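Local structure of kallistatin (Homo sapiens, 6F4V) at residues A[171-176]-A[228-233]; A[122-127]-A[133-138]. The protein inhibits tissue kallikrein as a secreted serpin, forming a stable equimolar complex, with cleavage at its reactive site that generates a small C-terminal fragment. All blocks are in the same frame, centred on the assembly; numbering follows the deposited sequence.

Contact 1: residues A[171-176]-A[228-233]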
ATOM      1  N   ALA A 171     -11.392   8.916  -3.620  1.00 23.50           N
ATOM      2  CA  ALA A 171     -12.692   8.549  -3.097  1.00 24.57           C
ATOM      3  C   ALA A 171     -13.271   9.650  -2.258  1.00 24.20           C
ATOM      4  O   ALA A 171     -12.621  10.200  -1.390  1.00 23.02           O
ATOM      5  CB  ALA A 171     -12.568   7.282  -2.244  1.00 24.54           C
ATOM      6  N   LEU A 172     -14.542   9.922  -2.483  1.00 25.17           N
ATOM      7  CA  LEU A 172     -15.282  10.888  -1.688  1.00 26.10           C
ATOM      8  C   LEU A 172     -15.731  10.308  -0.336  1.00 25.66           C
ATOM      9  O   LEU A 172     -16.153   9.143  -0.267  1.00 25.47           O
ATOM     10  CB  LEU A 172     -16.542  11.308  -2.443  1.00 27.72           C
ATOM     11  CG  LEU A 172     -16.360  12.095  -3.733  1.00 29.25           C
ATOM     12  CD1 LEU A 172     -17.693  12.098  -4.481  1.00 30.87           C
ATOM     13  CD2 LEU A 172     -15.868  13.505  -3.463  1.00 29.72           C
ATOM     14  N   TRP A 173     -15.717  11.132   0.709  1.00 25.47           N
ATOM     15  CA  TRP A 173     -16.315  10.746   1.992  1.00 26.18           C
ATOM     16  C   TRP A 173     -17.818  10.544   1.836  1.00 27.88           C
ATOM     17  O   TRP A 173     -18.462  11.351   1.171  1.00 28.10           O
ATOM     18  CB  TRP A 173     -16.145  11.852   3.037  1.00 26.10           C
ATOM     19  CG  TRP A 173     -14.774  12.242   3.368  1.00 26.08           C
ATOM     20  CD1 TRP A 173     -14.242  13.470   3.277  1.00 26.16           C
ATOM     21  CD2 TRP A 173     -13.752  11.391   3.898  1.00 25.93           C
ATOM     22  NE1 TRP A 173     -12.947  13.465   3.729  1.00 27.19           N
ATOM     23  CE2 TRP A 173     -12.612  12.189   4.094  1.00 25.81           C
ATOM     24  CE3 TRP A 173     -13.699  10.030   4.247  1.00 25.49           C
ATOM     25  CZ2 TRP A 173     -11.410  11.665   4.619  1.00 26.31           C
ATOM     26  CZ3 TRP A 173     -12.500   9.517   4.768  1.00 24.68           C
ATOM     27  CH2 TRP A 173     -11.386  10.331   4.933  1.00 24.59           C
ATOM     28  N   GLU A 174     -18.406   9.522   2.463  1.00 29.36           N
ATOM     29  CA  GLU A 174     -19.866   9.542   2.635  1.00 31.91           C
ATOM     30  C   GLU A 174     -20.301  10.768   3.459  1.00 31.30           C
ATOM     31  O   GLU A 174     -21.366  11.327   3.205  1.00 30.53           O
ATOM     32  CB  GLU A 174     -20.401   8.289   3.332  1.00 34.95           C
ATOM     33  CG  GLU A 174     -20.415   7.062   2.442  1.00 39.74           C
ATOM     34  CD  GLU A 174     -21.582   7.001   1.473  1.00 44.47           C
ATOM     35  OE1 GLU A 174     -21.752   5.942   0.827  1.00 49.63           O
ATOM     36  OE2 GLU A 174     -22.320   7.999   1.338  1.00 48.79           O
ATOM     37  N   LYS A 175     -19.481  11.144   4.445  1.00 29.64           N
ATOM     38  CA  LYS A 175     -19.788  12.238   5.378  1.00 31.68           C
ATOM     39  C   LYS A 175     -18.667  13.308   5.320  1.00 30.92           C
ATOM     40  O   LYS A 175     -17.741  13.316   6.153  1.00 30.69           O
ATOM     41  CB  LYS A 175     -19.931  11.673   6.789  1.00 32.76           C
ATOM     42  CG  LYS A 175     -21.128  10.739   6.984  1.00 34.41           C
ATOM     43  CD  LYS A 175     -20.929   9.831   8.187  1.00 36.00           C
ATOM     44  CE  LYS A 175     -21.954   8.697   8.227  1.00 37.09           C
ATOM     45  NZ  LYS A 175     -23.212   9.176   8.828  1.00 37.07           N
ATOM     46  N   PRO A 176     -18.733  14.181   4.316  1.00 30.85           N
ATOM     47  CA  PRO A 176     -17.668  15.153   4.139  1.00 31.60           C
ATOM     48  C   PRO A 176     -17.697  16.299   5.137  1.00 31.66           C
ATOM     49  O   PRO A 176     -18.688  16.481   5.876  1.00 32.13           O
ATOM     50  CB  PRO A 176     -17.910  15.696   2.726  1.00 32.16           C
ATOM     51  CG  PRO A 176     -19.376  15.536   2.489  1.00 33.23           C
ATOM     52  CD  PRO A 176     -19.783  14.308   3.280  1.00 31.38           C
ATOM     53  N   ALA A 228     -15.127   1.097  -0.214  1.00 25.57           N
ATOM     54  CA  ALA A 228     -13.911   1.315   0.570  1.00 24.49           C
ATOM     55  C   ALA A 228     -14.229   1.998   1.860  1.00 23.71           C
ATOM     56  O   ALA A 228     -15.191   2.747   1.961  1.00 23.57           O
ATOM     57  CB  ALA A 228     -12.867   2.097  -0.220  1.00 24.96           C
ATOM     58  N   THR A 229     -13.369   1.784   2.845  1.00 21.80           N
ATOM     59  CA  THR A 229     -13.463   2.427   4.144  0.50 21.71           C
ATOM     60  C   THR A 229     -12.060   2.808   4.590  1.00 21.26           C
ATOM     61  O   THR A 229     -11.073   2.301   4.051  1.00 21.24           O
ATOM     62  CB  THR A 229     -14.012   1.466   5.217  0.50 22.20           C
ATOM     63  OG1 THR A 229     -13.253   0.232   5.200  0.50 21.66           O
ATOM     64  CG2 THR A 229     -15.442   1.158   4.963  0.50 22.23           C
ATOM     65  N   VAL A 230     -11.982   3.662   5.585  1.00 21.08           N
ATOM     66  CA  VAL A 230     -10.709   3.957   6.241  1.00 21.07           C
ATOM     67  C   VAL A 230     -10.909   3.873   7.741  1.00 21.34           C
ATOM     68  O   VAL A 230     -11.876   4.416   8.279  1.00 20.35           O
ATOM     69  CB  VAL A 230     -10.117   5.331   5.803  1.00 21.78           C
ATOM     70  CG1 VAL A 230     -11.048   6.500   6.087  1.00 22.60           C
ATOM     71  CG2 VAL A 230      -8.756   5.598   6.447  1.00 21.34           C
ATOM     72  N   PHE A 231      -9.951   3.228   8.415  1.00 21.28           N
ATOM     73  CA  PHE A 231      -9.834   3.276   9.845  1.00 21.39           C
ATOM     74  C   PHE A 231      -8.758   4.282  10.231  1.00 22.14           C
ATOM     75  O   PHE A 231      -7.597   4.179   9.779  1.00 21.48           O
ATOM     76  CB  PHE A 231      -9.461   1.900  10.400  1.00 22.40           C
ATOM     77  CG  PHE A 231     -10.452   0.829  10.085  1.00 23.17           C
ATOM     78  CD1 PHE A 231     -10.463   0.224   8.848  1.00 23.01           C
ATOM     79  CD2 PHE A 231     -11.379   0.432  11.038  1.00 24.39           C
ATOM     80  CE1 PHE A 231     -11.376  -0.762   8.542  1.00 24.58           C
ATOM     81  CE2 PHE A 231     -12.293  -0.583  10.753  1.00 25.48           C
ATOM     82  CZ  PHE A 231     -12.307  -1.154   9.495  1.00 25.15           C
ATOM     83  N   PHE A 232      -9.150   5.238  11.080  1.00 21.82           N
ATOM     84  CA  PHE A 232      -8.257   6.138  11.731  1.00 22.35           C
ATOM     85  C   PHE A 232      -8.182   5.693  13.201  1.00 22.66           C
ATOM     86  O   PHE A 232      -9.180   5.741  13.929  1.00 23.25           O
ATOM     87  CB  PHE A 232      -8.745   7.590  11.635  1.00 23.58           C
ATOM     88  CG  PHE A 232      -8.703   8.185  10.239  1.00 23.81           C
ATOM     89  CD1 PHE A 232      -7.504   8.417   9.595  1.00 24.76           C
ATOM     90  CD2 PHE A 232      -9.870   8.524   9.572  1.00 25.09           C
ATOM     91  CE1 PHE A 232      -7.469   9.009   8.334  1.00 24.43           C
ATOM     92  CE2 PHE A 232      -9.842   9.098   8.318  1.00 24.46           C
ATOM     93  CZ  PHE A 232      -8.645   9.322   7.693  1.00 24.41           C
ATOM     94  N   ILE A 233      -6.994   5.254  13.607  1.00 21.38           N
ATOM     95  CA  ILE A 233      -6.748   4.701  14.920  1.00 22.35           C
ATOM     96  C   ILE A 233      -5.917   5.701  15.679  1.00 22.65           C
ATOM     97  O   ILE A 233      -4.847   6.111  15.240  1.00 21.18           O
ATOM     98  CB  ILE A 233      -6.050   3.347  14.840  1.00 22.90           C
ATOM     99  CG1 ILE A 233      -6.944   2.380  14.063  1.00 22.27           C
ATOM    100  CG2 ILE A 233      -5.778   2.808  16.232  1.00 23.00           C
ATOM    101  CD1 ILE A 233      -6.186   1.530  13.083  1.00 23.77           C
TER

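Contact 2: residues A[122-127]-A[133-138]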
ATOM      1  N   PHE A 122       6.384  -2.831 -22.591  1.00 38.54           N
ATOM      2  CA  PHE A 122       7.101  -1.773 -23.262  1.00 40.76           C
ATOM      3  C   PHE A 122       8.500  -2.265 -23.555  1.00 41.78           C
ATOM      4  O   PHE A 122       9.074  -3.045 -22.776  1.00 41.66           O
ATOM      5  CB  PHE A 122       7.182  -0.538 -22.384  1.00 41.88           C
ATOM      6  CG  PHE A 122       5.856   0.052 -22.048  1.00 43.26           C
ATOM      7  CD1 PHE A 122       5.199   0.887 -22.955  1.00 46.10           C
ATOM      8  CD2 PHE A 122       5.253  -0.217 -20.823  1.00 42.83           C
ATOM      9  CE1 PHE A 122       3.955   1.444 -22.637  1.00 46.65           C
ATOM     10  CE2 PHE A 122       4.019   0.329 -20.502  1.00 43.69           C
ATOM     11  CZ  PHE A 122       3.365   1.158 -21.411  1.00 45.90           C
ATOM     12  N   HIS A 123       9.058  -1.814 -24.671  1.00 43.12           N
ATOM     13  CA  HIS A 123      10.442  -2.117 -24.980  1.00 44.87           C
ATOM     14  C   HIS A 123      11.290  -0.859 -24.754  1.00 44.64           C
ATOM     15  O   HIS A 123      10.817   0.257 -24.962  1.00 46.66           O
ATOM     16  CB  HIS A 123      10.532  -2.724 -26.382  1.00 47.00           C
ATOM     17  CG  HIS A 123       9.909  -4.083 -26.466  1.00 47.78           C
ATOM     18  ND1 HIS A 123      10.627  -5.243 -26.256  1.00 49.67           N
ATOM     19  CD2 HIS A 123       8.623  -4.465 -26.661  1.00 48.31           C
ATOM     20  CE1 HIS A 123       9.817  -6.285 -26.367  1.00 48.99           C
ATOM     21  NE2 HIS A 123       8.596  -5.838 -26.603  1.00 49.32           N
ATOM     22  N   THR A 124      12.492  -1.040 -24.215  1.00 43.70           N
ATOM     23  CA  THR A 124      13.392   0.079 -23.953  1.00 46.15           C
ATOM     24  C   THR A 124      14.851  -0.348 -24.078  1.00 46.46           C
ATOM     25  O   THR A 124      15.187  -1.537 -23.993  1.00 45.16           O
ATOM     26  CB  THR A 124      13.127   0.722 -22.563  1.00 46.65           C
ATOM     27  OG1 THR A 124      13.931   1.907 -22.396  1.00 48.64           O
ATOM     28  CG2 THR A 124      13.421  -0.262 -21.434  1.00 45.86           C
ATOM     29  N   ASN A 125      15.709   0.643 -24.286  1.00 47.56           N
ATOM     30  CA  ASN A 125      17.148   0.422 -24.392  1.00 47.44           C
ATOM     31  C   ASN A 125      17.782   0.736 -23.049  1.00 45.04           C
ATOM     32  O   ASN A 125      17.956   1.902 -22.694  1.00 44.49           O
ATOM     33  CB  ASN A 125      17.730   1.308 -25.505  1.00 49.79           C
ATOM     34  CG  ASN A 125      19.230   1.202 -25.617  1.00 52.14           C
ATOM     35  OD1 ASN A 125      19.844   0.249 -25.130  1.00 52.36           O
ATOM     36  ND2 ASN A 125      19.839   2.185 -26.283  1.00 57.30           N
ATOM     37  N   PHE A 126      18.146  -0.305 -22.302  1.00 44.71           N
ATOM     38  CA  PHE A 126      18.748  -0.110 -20.970  1.00 45.59           C
ATOM     39  C   PHE A 126      20.184   0.453 -20.975  1.00 48.15           C
ATOM     40  O   PHE A 126      20.696   0.835 -19.919  1.00 48.18           O
ATOM     41  CB  PHE A 126      18.634  -1.391 -20.127  1.00 44.73           C
ATOM     42  CG  PHE A 126      17.222  -1.653 -19.604  1.00 42.63           C
ATOM     43  CD1 PHE A 126      16.718  -0.931 -18.531  1.00 42.15           C
ATOM     44  CD2 PHE A 126      16.406  -2.623 -20.184  1.00 42.43           C
ATOM     45  CE1 PHE A 126      15.428  -1.171 -18.054  1.00 40.17           C
ATOM     46  CE2 PHE A 126      15.120  -2.869 -19.704  1.00 40.63           C
ATOM     47  CZ  PHE A 126      14.635  -2.128 -18.641  1.00 39.76           C
ATOM     48  N   TYR A 127      20.837   0.497 -22.147  1.00 51.81           N
ATOM     49  CA  TYR A 127      22.099   1.264 -22.296  1.00 54.25           C
ATOM     50  C   TYR A 127      21.847   2.757 -22.109  1.00 51.28           C
ATOM     51  O   TYR A 127      22.690   3.471 -21.575  1.00 53.72           O
ATOM     52  CB  TYR A 127      22.772   1.028 -23.663  1.00 60.02           C
ATOM     53  CG  TYR A 127      23.125  -0.416 -23.976  1.00 64.82           C
ATOM     54  CD1 TYR A 127      23.827  -1.213 -23.053  1.00 67.54           C
ATOM     55  CD2 TYR A 127      22.776  -0.990 -25.217  1.00 69.22           C
ATOM     56  CE1 TYR A 127      24.149  -2.541 -23.348  1.00 69.31           C
ATOM     57  CE2 TYR A 127      23.098  -2.311 -25.519  1.00 70.94           C
ATOM     58  CZ  TYR A 127      23.784  -3.080 -24.584  1.00 71.10           C
ATOM     59  OH  TYR A 127      24.093  -4.387 -24.890  1.00 74.59           O
ATOM     60  N   ILE A 133      14.960   5.523 -17.393  1.00 42.32           N
ATOM     61  CA  ILE A 133      14.462   6.085 -16.142  1.00 42.78           C
ATOM     62  C   ILE A 133      13.310   7.058 -16.400  1.00 43.33           C
ATOM     63  O   ILE A 133      12.273   6.982 -15.726  1.00 40.46           O
ATOM     64  CB  ILE A 133      15.583   6.737 -15.300  1.00 44.42           C
ATOM     65  CG1 ILE A 133      16.383   5.643 -14.577  1.00 45.42           C
ATOM     66  CG2 ILE A 133      15.020   7.697 -14.245  1.00 45.08           C
ATOM     67  CD1 ILE A 133      17.603   6.137 -13.820  1.00 46.72           C
ATOM     68  N   GLN A 134      13.491   7.966 -17.360  1.00 42.95           N
ATOM     69  CA  GLN A 134      12.432   8.927 -17.699  1.00 43.12           C
ATOM     70  C   GLN A 134      11.181   8.210 -18.233  1.00 41.72           C
ATOM     71  O   GLN A 134      10.059   8.552 -17.831  1.00 42.09           O
ATOM     72  CB  GLN A 134      12.938   9.972 -18.716  1.00 45.49           C
ATOM     73  CG  GLN A 134      12.061  11.219 -18.838  1.00 47.02           C
ATOM     74  CD  GLN A 134      12.284  11.991 -20.135  0.34 48.12           C
ATOM     75  OE1 GLN A 134      12.534  11.406 -21.189  0.43 48.36           O
ATOM     76  NE2 GLN A 134      12.174  13.314 -20.062  0.59 49.02           N
ATOM     77  N   LEU A 135      11.364   7.238 -19.132  1.00 40.17           N
ATOM     78  CA  LEU A 135      10.229   6.491 -19.693  1.00 40.05           C
ATOM     79  C   LEU A 135       9.401   5.785 -18.593  1.00 37.83           C
ATOM     80  O   LEU A 135       8.172   5.870 -18.579  1.00 36.67           O
ATOM     81  CB  LEU A 135      10.710   5.467 -20.724  1.00 41.15           C
ATOM     82  CG  LEU A 135       9.642   4.580 -21.385  1.00 42.40           C
ATOM     83  CD1 LEU A 135       8.816   5.344 -22.425  1.00 43.99           C
ATOM     84  CD2 LEU A 135      10.271   3.332 -21.991  1.00 43.27           C
ATOM     85  N   ILE A 136      10.088   5.092 -17.691  1.00 36.17           N
ATOM     86  CA  ILE A 136       9.416   4.352 -16.607  1.00 34.59           C
ATOM     87  C   ILE A 136       8.756   5.328 -15.660  1.00 33.28           C
ATOM     88  O   ILE A 136       7.573   5.183 -15.337  1.00 33.87           O
ATOM     89  CB  ILE A 136      10.381   3.445 -15.810  1.00 34.67           C
ATOM     90  CG1 ILE A 136      10.993   2.374 -16.716  1.00 33.70           C
ATOM     91  CG2 ILE A 136       9.641   2.801 -14.632  1.00 33.29           C
ATOM     92  CD1 ILE A 136      12.137   1.604 -16.089  1.00 34.42           C
ATOM     93  N   ASN A 137       9.500   6.346 -15.239  1.00 33.53           N
ATOM     94  CA  ASN A 137       8.978   7.284 -14.268  1.00 34.15           C
ATOM     95  C   ASN A 137       7.827   8.136 -14.770  1.00 35.27           C
ATOM     96  O   ASN A 137       6.879   8.395 -14.002  1.00 33.91           O
ATOM     97  CB  ASN A 137      10.082   8.133 -13.650  1.00 34.89           C
ATOM     98  CG  ASN A 137      10.957   7.328 -12.697  1.00 35.06           C
ATOM     99  OD1 ASN A 137      10.597   6.214 -12.293  1.00 34.47           O
ATOM    100  ND2 ASN A 137      12.107   7.872 -12.344  1.00 34.28           N
ATOM    101  N   ASP A 138       7.878   8.541 -16.040  1.00 36.36           N
ATOM    102  CA  ASP A 138       6.763   9.263 -16.654  1.00 37.61           C
ATOM    103  C   ASP A 138       5.515   8.399 -16.720  1.00 35.90           C
ATOM    104  O   ASP A 138       4.434   8.900 -16.511  1.00 36.49           O
ATOM    105  CB  ASP A 138       7.089   9.725 -18.090  1.00 40.04           C
ATOM    106  CG  ASP A 138       8.084  10.885 -18.152  1.00 43.12           C
ATOM    107  OD1 ASP A 138       8.349  11.582 -17.144  1.00 44.37           O
ATOM    108  OD2 ASP A 138       8.614  11.095 -19.264  1.00 46.85           O
TER

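Contact 1: residues A[171-176]-A[228-233]
Trp173 reaches over to Val230 and Phe232 and makes all the close side-chain contacts between 171-176 and 228-233. Ala171 is still in strand 159-172: its CB faces Ala228 without touching it, and both alanines pack on Leu89 of the neighbouring strand. The strand ends at Leu172, whose backbone is hydrogen-bonded to Gly88 and Lys225. At Trp173 the chain leaves the sheet, and CG stands opposite the carbonyl carbon (chi1 -60°), sending the six-membered end of the indole toward 228-233. Trp173 CZ3 lies 3.6 Å from Val230 CG1, a methyl that arrives at the indole edge and in the plane of the ring. Val230 places this methyl between its own N and C (chi1 59°), while its CG2 sits 3.9 Å above one face of the Phe232 ring, offset toward the rim. Trp173 CH2 in turn lies 3.9 Å from Phe232 CE2 and 4.0 Å from Phe232 CZ, in the plane of the phenyl ring at its edge. Valine and phenylalanine thus form one apolar patch against the six-membered end of the indole. Trp173 NE1 hydrogen-bonds to the backbone O of Asp325. The Tyr224 ring lies nearly parallel to the indole; Tyr224 also belongs to the sodium site. Further along, Lys175 NZ bonds to Tyr265 OH and His206 O. Residues 228-233 pair antiparallel with a strand of a second chain, which continues their sheet. A tryptophan just past the end of strand 159-172, wedged against the second sheet, is typical of the serpin breach, where the reactive loop begins to insert into the large sheet; strand 328-340, lying beside 159-172, is consistent with the cleaved, inserted form.

Contact 2: residues A[122-127]-A[133-138]
One face of the Phe126 ring carries CG2 of Thr124, 3.5 Å above the plane and offset toward the rim; the same threonine meets Leu135 of the helix. A second ring, Phe122, stacks on Phe98 of the adjacent strand and meets His139, further along the helix, edge-to-face. This corner of the serpin fold brings the edge strand 120-124 of the large sheet against the following helix, 129-143, which packs across that sheet before the chain enters strand 159-172. The direct touch is small: Leu135 CD2 lies 3.9 Å from Thr124 CB and equally far from Thr124 OG1, the two side chains passing each other in opposite directions. Leu135 swings CG away from its own N (chi1 179°), which carries CD2 out over the threonine and, 4.3 Å away, to the carbonyl O of His123. Thr124 OG1 has its polar partner in Thr132 OG1, in the first turns of the same helix; a hydrogen bond and a methyl contact thus both bridge strand and helix. Behind them Phe126 and Ile136 both pack on Val162 of strand 159-172. Past the strand the chain bends in an Asx turn: Asn125 OD1 accepts from Tyr127 N at 3.2 Å, the donor standing 62° out of the carbonyl plane.

How the contacts relate
From the N terminus the chain first reaches contact 2, which closes a short loop between strand 120-124 and helix 129-143. It then leaves the helix and runs along strand 159-172, whose far end opens contact 1. That contact closes a much longer excursion, the 51 residues between its segments containing strands but no helix. The two contacts are in series, neither nested nor crossed. The centres of contact 1 and contact 2 are about 36 Å apart, on opposite sides of the chain's centre. The nearest atoms of contact 1 and contact 2 are about 20 Å apart. The large sheet joins them: contact 2 fastens a helix near its edge, and contact 1 couples it to the smaller sheet.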